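Local atomic coordinates of ABC transporter, substrate-binding protein (Clostridium perfringens, PDB entry 4EDP), a protein that probably captures a solute outside the cell and hands it to the membrane components of an ABC importer. Residues F239-I244 and V251-P256; A223-F226 and E230-A233; D88-A93 and G104-L109. All coordinates share one frame; numbering follows the deposited sequence. Where two conformers were deposited one is given.

Following the chain from its N terminus, contact 3 comes first: strand 89-93 runs into helix 94-103, and the loop 104-109 returns to the strand, closing a strand-helix-loop unit. Much later, contact 2 closes the short turn between helix 219-227 and strand 233-237. Contact 1 follows directly, joining helix 238-247 to the short strand 252-254. The three lie in series, none nested in or crossing another. Contacts 1 and 2 share a core, with centres about 12 Å apart, and F226 packs against both I244 and V251. Contact 3 lies across the chain's centre, about 32 Å centre to centre from contact 1 and 38 Å from contact 2.

Contact 1: F239-I244 and V251-P256; sequences FAFGTI and VINVIP
F241 lays one face of its ring over N253. The CB of N253 sits 3.6 Å from the ring centroid of F241 and 4° off the ring normal, a CH-pi contact, while the asparagine amide is turned 21° from the ring plane. Asparagine suits this spot because its CH2 packs on the aromatic face while the polar amide sits at a partly exposed position. The CE1 corner of the ring does the rest: it lies 3.5 Å from I252 C and 3.6 Å from V251 CG2. A broad flat ring suits the place, since it reaches three successive residues, V251 to N253. With CG anti to the backbone N (chi1 175°), F241 carries its ring off the helix toward the strand. One turn along, I244 adds its branch methyl, CG2 standing 4.0 Å from V251 CG2, so the compact valine is touched by both helix residues. I252 starts its side chain away from the helix, and its backbone pairs with V145. Behind the first shell, V144 of strand 135-145 touches F241, I244 and V251 alike. Helix 238-247 thus packs on strand 135-145 and its antiparallel partner, strand 252-254, and meets L222 and F226 of helix 219-227 through I244.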
loop_
_atom_site.group_PDB
_atom_site.type_symbol
_atom_site.label_atom_id
_atom_site.label_comp_id
_atom_site.label_asym_id
_atom_site.label_seq_id
_atom_site.Cartn_x
_atom_site.Cartn_y
_atom_site.Cartn_z
ATOM N N PHE A 239 -1.043 6.449 -7.502
ATOM C CA PHE A 239 0.126 6.610 -8.388
ATOM C C PHE A 239 -0.255 6.377 -9.867
ATOM O O PHE A 239 0.139 7.145 -10.772
ATOM C CB PHE A 239 1.274 5.670 -7.984
ATOM C CG PHE A 239 2.470 5.769 -8.902
ATOM C CD1 PHE A 239 3.421 6.759 -8.720
ATOM C CD2 PHE A 239 2.621 4.897 -9.973
ATOM C CE1 PHE A 239 4.506 6.871 -9.589
ATOM C CE2 PHE A 239 3.700 4.999 -10.829
ATOM C CZ PHE A 239 4.645 5.985 -10.638
ATOM N N ALA A 240 -1.036 5.327 -10.099
ATOM C CA ALA A 240 -1.508 4.930 -11.431
ATOM C C ALA A 240 -2.419 6.004 -12.039
ATOM O O ALA A 240 -2.340 6.278 -13.250
ATOM C CB ALA A 240 -2.221 3.576 -11.366
ATOM N N PHE A 241 -3.270 6.635 -11.228
ATOM C CA PHE A 241 -4.113 7.717 -11.760
ATOM C C PHE A 241 -3.213 8.816 -12.343
ATOM O O PHE A 241 -3.484 9.394 -13.409
ATOM C CB PHE A 241 -5.068 8.281 -10.708
ATOM C CG PHE A 241 -5.856 9.459 -11.201
ATOM C CD1 PHE A 241 -6.776 9.306 -12.200
ATOM C CD2 PHE A 241 -5.705 10.715 -10.637
ATOM C CE1 PHE A 241 -7.508 10.381 -12.679
ATOM C CE2 PHE A 241 -6.435 11.795 -11.111
ATOM C CZ PHE A 241 -7.329 11.628 -12.131
ATOM N N GLY A 242 -2.124 9.111 -11.654
ATOM C CA GLY A 242 -1.189 10.116 -12.173
ATOM C C GLY A 242 -0.592 9.739 -13.525
ATOM O O GLY A 242 -0.517 10.568 -14.454
ATOM N N THR A 243 -0.174 8.485 -13.640
ATOM C CA THR A 243 0.426 7.985 -14.869
ATOM C C THR A 243 -0.581 7.964 -16.028
ATOM O O THR A 243 -0.270 8.377 -17.142
ATOM C CB THR A 243 0.991 6.571 -14.653
ATOM O OG1 THR A 243 1.919 6.582 -13.554
ATOM C CG2 THR A 243 1.687 6.074 -15.912
ATOM N N ILE A 244 -1.792 7.485 -15.760
ATOM C CA ILE A 244 -2.830 7.407 -16.781
ATOM C C ILE A 244 -3.219 8.804 -17.239
ATOM O O ILE A 244 -3.440 9.037 -18.429
ATOM C CB ILE A 244 -4.093 6.706 -16.228
ATOM C CG1 ILE A 244 -3.762 5.274 -15.816
ATOM C CG2 ILE A 244 -5.209 6.710 -17.262
ATOM C CD1 ILE A 244 -4.829 4.652 -14.869
ATOM N N VAL A 251 -9.345 11.633 -17.952
ATOM C CA VAL A 251 -9.770 10.655 -16.950
ATOM C C VAL A 251 -10.000 11.346 -15.592
ATOM O O VAL A 251 -9.402 12.387 -15.312
ATOM C CB VAL A 251 -8.802 9.445 -16.762
ATOM C CG1 VAL A 251 -8.730 8.590 -18.057
ATOM C CG2 VAL A 251 -7.412 9.914 -16.280
ATOM N N ILE A 252 -10.930 10.784 -14.825
ATOM C CA ILE A 252 -11.257 11.224 -13.474
ATOM C C ILE A 252 -11.027 10.068 -12.492
ATOM O O ILE A 252 -11.005 8.884 -12.877
ATOM C CB ILE A 252 -12.735 11.737 -13.387
ATOM C CG1 ILE A 252 -13.743 10.618 -13.642
ATOM C CG2 ILE A 252 -12.937 12.884 -14.383
ATOM C CD1 ILE A 252 -15.224 11.068 -13.507
ATOM N N ASN A 253 -10.852 10.424 -11.220
ATOM C CA ASN A 253 -10.619 9.472 -10.153
ATOM C C ASN A 253 -11.812 9.480 -9.217
ATOM O O ASN A 253 -11.989 10.404 -8.405
ATOM C CB ASN A 253 -9.356 9.874 -9.399
ATOM C CG ASN A 253 -8.915 8.854 -8.397
ATOM O OD1 ASN A 253 -9.076 7.649 -8.590
ATOM N ND2 ASN A 253 -8.296 9.336 -7.309
ATOM N N VAL A 254 -12.627 8.455 -9.346
ATOM C CA VAL A 254 -13.839 8.311 -8.552
ATOM C C VAL A 254 -13.532 7.548 -7.262
ATOM O O VAL A 254 -12.954 6.458 -7.304
ATOM C CB VAL A 254 -14.959 7.571 -9.367
ATOM C CG1 VAL A 254 -16.145 7.235 -8.493
ATOM C CG2 VAL A 254 -15.393 8.402 -10.592
ATOM N N ILE A 255 -13.898 8.142 -6.117
ATOM C CA ILE A 255 -13.737 7.489 -4.816
ATOM C C ILE A 255 -15.148 7.193 -4.324
ATOM O O ILE A 255 -15.917 8.119 -4.073
ATOM C CB ILE A 255 -13.014 8.385 -3.796
ATOM C CG1 ILE A 255 -11.635 8.801 -4.317
ATOM C CG2 ILE A 255 -12.898 7.683 -2.411
ATOM C CD1 ILE A 255 -10.711 7.653 -4.648
ATOM N N PRO A 256 -15.518 5.908 -4.212
ATOM C CA PRO A 256 -16.869 5.642 -3.752
ATOM C C PRO A 256 -17.153 6.223 -2.371
ATOM O O PRO A 256 -16.265 6.316 -1.542
ATOM C CB PRO A 256 -16.931 4.108 -3.723
ATOM C CG PRO A 256 -16.015 3.691 -4.826
ATOM C CD PRO A 256 -14.862 4.684 -4.700
#

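Contact 2: A223-F226 and E230-A233; sequences ANMF and EIVA
M225 and F226, near the end of helix 219-227, meet E230 and I231 in a buried, short-range contact where the chain turns out of the helix and heads for strand 233-237. One backbone hydrogen bond fixes the turn: E230 N donates to M225 O at 2.8 Å. The donor is nearly in line with the carbonyl, but the N-H...O angle is bent (138°). I231 then does most of the apolar work. Its CG1 stands 3.9 Å from the centroid of the F226 ring and 4° off the normal, a CH-pi contact over the centre of one face. The terminal CD1 also lies over a face of the ring, 3.6 Å from F226 CE2. This follows from the first torsion of I231, which sets CG1 between the backbone N and carbonyl carbon and leaves CG2 for M225, whose CE lies 3.8 Å from I231 CG2. Flexible methionine suits that place: a bend at chi3 (71°) swings its methyl round to the isoleucine, and also to 3.9 Å from E230 OE1. At the edge of the F226 ring, near its plane, V232 O approaches CE1 to 3.6 Å. E230 itself is exposed, as befits a carboxylate, and its OE2 makes a weak hydrogen bond with N228. V213 of strand 212-216 touches both M225 and I231, and I231 also meets A169 of strand 168-171. The arrangement is that of a beta-alpha-beta crossover: strand 212-216, helix 219-227 and strand 233-237, with strand 168-171 paired in parallel between the two strands.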
loop_
_atom_site.group_PDB
_atom_site.type_symbol
_atom_site.label_atom_id
_atom_site.label_comp_id
_atom_site.label_asym_id
_atom_site.label_seq_id
_atom_site.Cartn_x
_atom_site.Cartn_y
_atom_site.Cartn_z
ATOM N N ALA A 223 -2.060 2.924 -18.696
ATOM C CA ALA A 223 -2.013 4.131 -19.512
ATOM C C ALA A 223 -2.302 3.829 -20.978
ATOM O O ALA A 223 -3.123 4.495 -21.607
ATOM C CB ALA A 223 -0.649 4.826 -19.360
ATOM N N ASN A 224 -1.620 2.825 -21.519
ATOM C CA ASN A 224 -1.818 2.422 -22.910
ATOM C C ASN A 224 -3.223 1.881 -23.185
ATOM O O ASN A 224 -3.788 2.133 -24.249
ATOM C CB ASN A 224 -0.780 1.374 -23.313
ATOM C CG ASN A 224 0.614 1.949 -23.422
ATOM O OD1 ASN A 224 0.790 3.163 -23.521
ATOM N ND2 ASN A 224 1.614 1.077 -23.432
ATOM N N MET A 225 -3.790 1.153 -22.230
ATOM C CA MET A 225 -5.140 0.591 -22.412
ATOM C C MET A 225 -6.159 1.715 -22.495
ATOM O O MET A 225 -7.098 1.642 -23.277
ATOM C CB MET A 225 -5.489 -0.404 -21.294
ATOM C CG MET A 225 -4.522 -1.586 -21.218
ATOM S SD MET A 225 -4.908 -2.716 -19.864
ATOM C CE MET A 225 -6.382 -3.410 -20.539
ATOM N N PHE A 226 -5.994 2.756 -21.672
ATOM C CA PHE A 226 -6.885 3.905 -21.737
ATOM C C PHE A 226 -6.641 4.705 -23.012
ATOM O O PHE A 226 -7.594 5.169 -23.650
ATOM C CB PHE A 226 -6.696 4.831 -20.533
ATOM C CG PHE A 226 -7.499 4.445 -19.340
ATOM C CD1 PHE A 226 -8.842 4.785 -19.275
ATOM C CD2 PHE A 226 -6.921 3.778 -18.273
ATOM C CE1 PHE A 226 -9.595 4.464 -18.165
ATOM C CE2 PHE A 226 -7.669 3.455 -17.159
ATOM C CZ PHE A 226 -9.010 3.783 -17.110
ATOM N N GLU A 230 -9.173 0.654 -24.943
ATOM C CA GLU A 230 -9.453 -0.744 -24.595
ATOM C C GLU A 230 -10.296 -0.885 -23.331
ATOM O O GLU A 230 -10.922 -1.929 -23.120
ATOM C CB GLU A 230 -8.165 -1.520 -24.350
ATOM C CG GLU A 230 -7.215 -1.613 -25.524
ATOM C CD GLU A 230 -5.954 -2.382 -25.153
ATOM O OE1 GLU A 230 -6.058 -3.398 -24.420
ATOM O OE2 GLU A 230 -4.863 -1.975 -25.598
ATOM N N ILE A 231 -10.225 0.117 -22.460
ATOM C CA ILE A 231 -10.994 0.151 -21.224
ATOM C C ILE A 231 -11.518 1.562 -21.008
ATOM O O ILE A 231 -10.958 2.539 -21.516
ATOM C CB ILE A 231 -10.176 -0.309 -19.973
ATOM C CG1 ILE A 231 -8.937 0.577 -19.767
ATOM C CG2 ILE A 231 -9.764 -1.786 -20.084
ATOM C CD1 ILE A 231 -8.060 0.207 -18.555
ATOM N N VAL A 232 -12.614 1.630 -20.264
ATOM C CA VAL A 232 -13.285 2.859 -19.849
ATOM C C VAL A 232 -13.040 3.098 -18.360
ATOM O O VAL A 232 -13.138 4.228 -17.880
ATOM C CB VAL A 232 -14.808 2.719 -20.049
ATOM C CG1 VAL A 232 -15.574 3.738 -19.244
ATOM C CG2 VAL A 232 -15.145 2.800 -21.546
ATOM N N ALA A 233 -12.755 2.025 -17.617
ATOM C CA ALA A 233 -12.528 2.129 -16.168
ATOM C C ALA A 233 -11.519 1.132 -15.632
ATOM O O ALA A 233 -11.355 0.037 -16.178
ATOM C CB ALA A 233 -13.858 1.940 -15.401
#

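Contact 3: D88-A93 and G104-L109; sequences DITYLA and GIFDKL. With ACT (acetate ion), chain E.
F106 points its ring at T90 and L92, which start their side chains toward it from the same side of strand 89-93. This is packing of a strand against the loop that follows its helix, in an alpha/beta lobe as in the periplasmic-binding-protein fold to which this solute-binding family belongs. The close part is small, 102 Å² in all, but buried, which suits apolar F106 and L92. The rim of the phenylalanine ring does the touching: CE1 lies 3.8 Å from T90 CB, and CZ 3.9 Å from L92 CD1, the methyl at the ring's edge. The T90 and F106 side chains cross at about a right angle. A beta-branched threonine suits the strand, and chi1 of -60° turns its methyl to 4.0 Å from F106 CZ; its OG1 hydrogen-bonds to N270, so the polar atom is satisfied. M79 and R75 of helix 72-81 touch T90 and L92 respectively.

The loop's outer side is looser: K108 is exposed and G104 partly so, though D107 is tied by a salt bridge to K276. G104 ends helix 94-103 in a Schellman motif with positive phi (85°), where glycine alone escapes a clash with the preceding carbonyl. On the other side of the strand, the Y91 ring meets Y136 edge-to-face. An acetate ion, probably from the crystallisation liquor, accepts a hydrogen bond from Y91 OH, 2.6 Å to its O.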
loop_
_atom_site.group_PDB
_atom_site.type_symbol
_atom_site.label_atom_id
_atom_site.label_comp_id
_atom_site.label_asym_id
_atom_site.label_seq_id
_atom_site.Cartn_x
_atom_site.Cartn_y
_atom_site.Cartn_z
ATOM N N ASP A 88 19.217 -4.078 11.161
ATOM C CA ASP A 88 18.655 -3.429 12.357
ATOM C C ASP A 88 17.179 -3.051 12.136
ATOM O O ASP A 88 16.307 -3.297 12.978
ATOM C CB ASP A 88 19.475 -2.189 12.699
ATOM C CG ASP A 88 20.894 -2.532 13.150
ATOM O OD1 ASP A 88 21.026 -3.337 14.106
ATOM O OD2 ASP A 88 21.866 -1.969 12.590
ATOM N N ILE A 89 16.905 -2.416 11.015
ATOM C CA ILE A 89 15.522 -2.067 10.717
ATOM C C ILE A 89 15.167 -2.455 9.300
ATOM O O ILE A 89 16.008 -2.412 8.400
ATOM C CB ILE A 89 15.179 -0.604 10.962
ATOM C CG1 ILE A 89 15.945 0.308 10.044
ATOM C CG2 ILE A 89 15.385 -0.220 12.437
ATOM C CD1 ILE A 89 15.304 1.648 9.970
ATOM N N THR A 90 13.898 -2.802 9.116
ATOM C CA THR A 90 13.406 -3.297 7.853
ATOM C C THR A 90 12.168 -2.586 7.337
ATOM O O THR A 90 11.144 -2.500 8.031
ATOM C CB THR A 90 13.064 -4.793 8.013
ATOM O OG1 THR A 90 14.247 -5.524 8.400
ATOM C CG2 THR A 90 12.492 -5.382 6.724
ATOM N N TYR A 91 12.283 -2.071 6.122
ATOM C CA TYR A 91 11.174 -1.415 5.411
ATOM C C TYR A 91 10.504 -2.459 4.499
ATOM O O TYR A 91 11.175 -3.090 3.681
ATOM C CB TYR A 91 11.677 -0.280 4.508
ATOM C CG TYR A 91 12.010 1.070 5.110
ATOM C CD1 TYR A 91 13.187 1.290 5.803
ATOM C CD2 TYR A 91 11.173 2.159 4.900
ATOM C CE1 TYR A 91 13.499 2.558 6.309
ATOM C CE2 TYR A 91 11.471 3.411 5.398
ATOM C CZ TYR A 91 12.639 3.607 6.104
ATOM O OH TYR A 91 12.939 4.852 6.582
ATOM N N LEU A 92 9.192 -2.649 4.635
ATOM C CA LEU A 92 8.435 -3.577 3.789
ATOM C C LEU A 92 7.002 -3.109 3.605
ATOM O O LEU A 92 6.474 -2.321 4.400
ATOM C CB LEU A 92 8.343 -4.986 4.423
ATOM C CG LEU A 92 9.610 -5.847 4.590
ATOM C CD1 LEU A 92 9.376 -7.012 5.567
ATOM C CD2 LEU A 92 10.074 -6.329 3.223
ATOM N N ALA A 93 6.380 -3.588 2.535
ATOM C CA ALA A 93 4.956 -3.396 2.350
ATOM C C ALA A 93 4.332 -4.188 3.514
ATOM O O ALA A 93 4.861 -5.228 3.925
ATOM C CB ALA A 93 4.495 -3.953 1.006
ATOM N N GLY A 104 8.629 -14.524 13.233
ATOM C CA GLY A 104 9.323 -14.240 14.483
ATOM C C GLY A 104 10.598 -13.445 14.318
ATOM O O GLY A 104 11.466 -13.482 15.193
ATOM N N ILE A 105 10.681 -12.706 13.215
ATOM C CA ILE A 105 11.855 -11.904 12.868
ATOM C C ILE A 105 11.907 -10.509 13.464
ATOM O O ILE A 105 12.988 -9.930 13.597
ATOM C CB ILE A 105 11.903 -11.672 11.340
ATOM C CG1 ILE A 105 11.796 -13.003 10.601
ATOM C CG2 ILE A 105 13.168 -10.905 10.942
ATOM C CD1 ILE A 105 12.819 -14.009 11.045
ATOM N N PHE A 106 10.744 -9.979 13.827
ATOM C CA PHE A 106 10.631 -8.606 14.304
ATOM C C PHE A 106 10.158 -8.481 15.744
ATOM O O PHE A 106 9.376 -9.288 16.227
ATOM C CB PHE A 106 9.640 -7.818 13.433
ATOM C CG PHE A 106 9.954 -7.841 11.960
ATOM C CD1 PHE A 106 11.238 -7.585 11.509
ATOM C CD2 PHE A 106 8.945 -8.000 11.025
ATOM C CE1 PHE A 106 11.525 -7.581 10.157
ATOM C CE2 PHE A 106 9.227 -7.987 9.659
ATOM C CZ PHE A 106 10.518 -7.772 9.232
ATOM N N ASP A 107 10.610 -7.434 16.412
ATOM C CA ASP A 107 10.196 -7.198 17.780
ATOM C C ASP A 107 8.845 -6.525 17.939
ATOM O O ASP A 107 8.482 -5.655 17.137
ATOM C CB ASP A 107 11.141 -6.194 18.463
ATOM C CG ASP A 107 12.354 -6.816 19.100
ATOM O OD1 ASP A 107 12.513 -8.058 19.101
ATOM O OD2 ASP A 107 13.136 -6.018 19.656
ATOM N N LYS A 108 8.093 -6.921 18.966
ATOM C CA LYS A 108 6.840 -6.239 19.291
ATOM C C LYS A 108 7.391 -4.942 19.902
ATOM O O LYS A 108 8.226 -4.990 20.806
ATOM C CB LYS A 108 6.000 -7.043 20.285
ATOM C CG LYS A 108 4.617 -6.458 20.572
ATOM C CD LYS A 108 3.909 -7.257 21.652
ATOM C CE LYS A 108 2.525 -6.705 21.995
ATOM N NZ LYS A 108 1.546 -6.881 20.894
ATOM N N LEU A 109 6.942 -3.791 19.417
ATOM C CA LEU A 109 7.523 -2.515 19.843
ATOM C C LEU A 109 6.975 -1.827 21.073
ATOM O O LEU A 109 5.783 -1.873 21.348
ATOM C CB LEU A 109 7.463 -1.539 18.682
ATOM C CG LEU A 109 8.145 -1.961 17.372
ATOM C CD1 LEU A 109 8.036 -0.808 16.362
ATOM C CD2 LEU A 109 9.617 -2.350 17.608
HETATM C C ACT E . 10.952 7.052 4.628
HETATM O O ACT E . 11.387 6.829 5.792
HETATM O OXT ACT E . 9.971 7.836 4.537
HETATM C CH3 ACT E . 11.563 6.434 3.404
#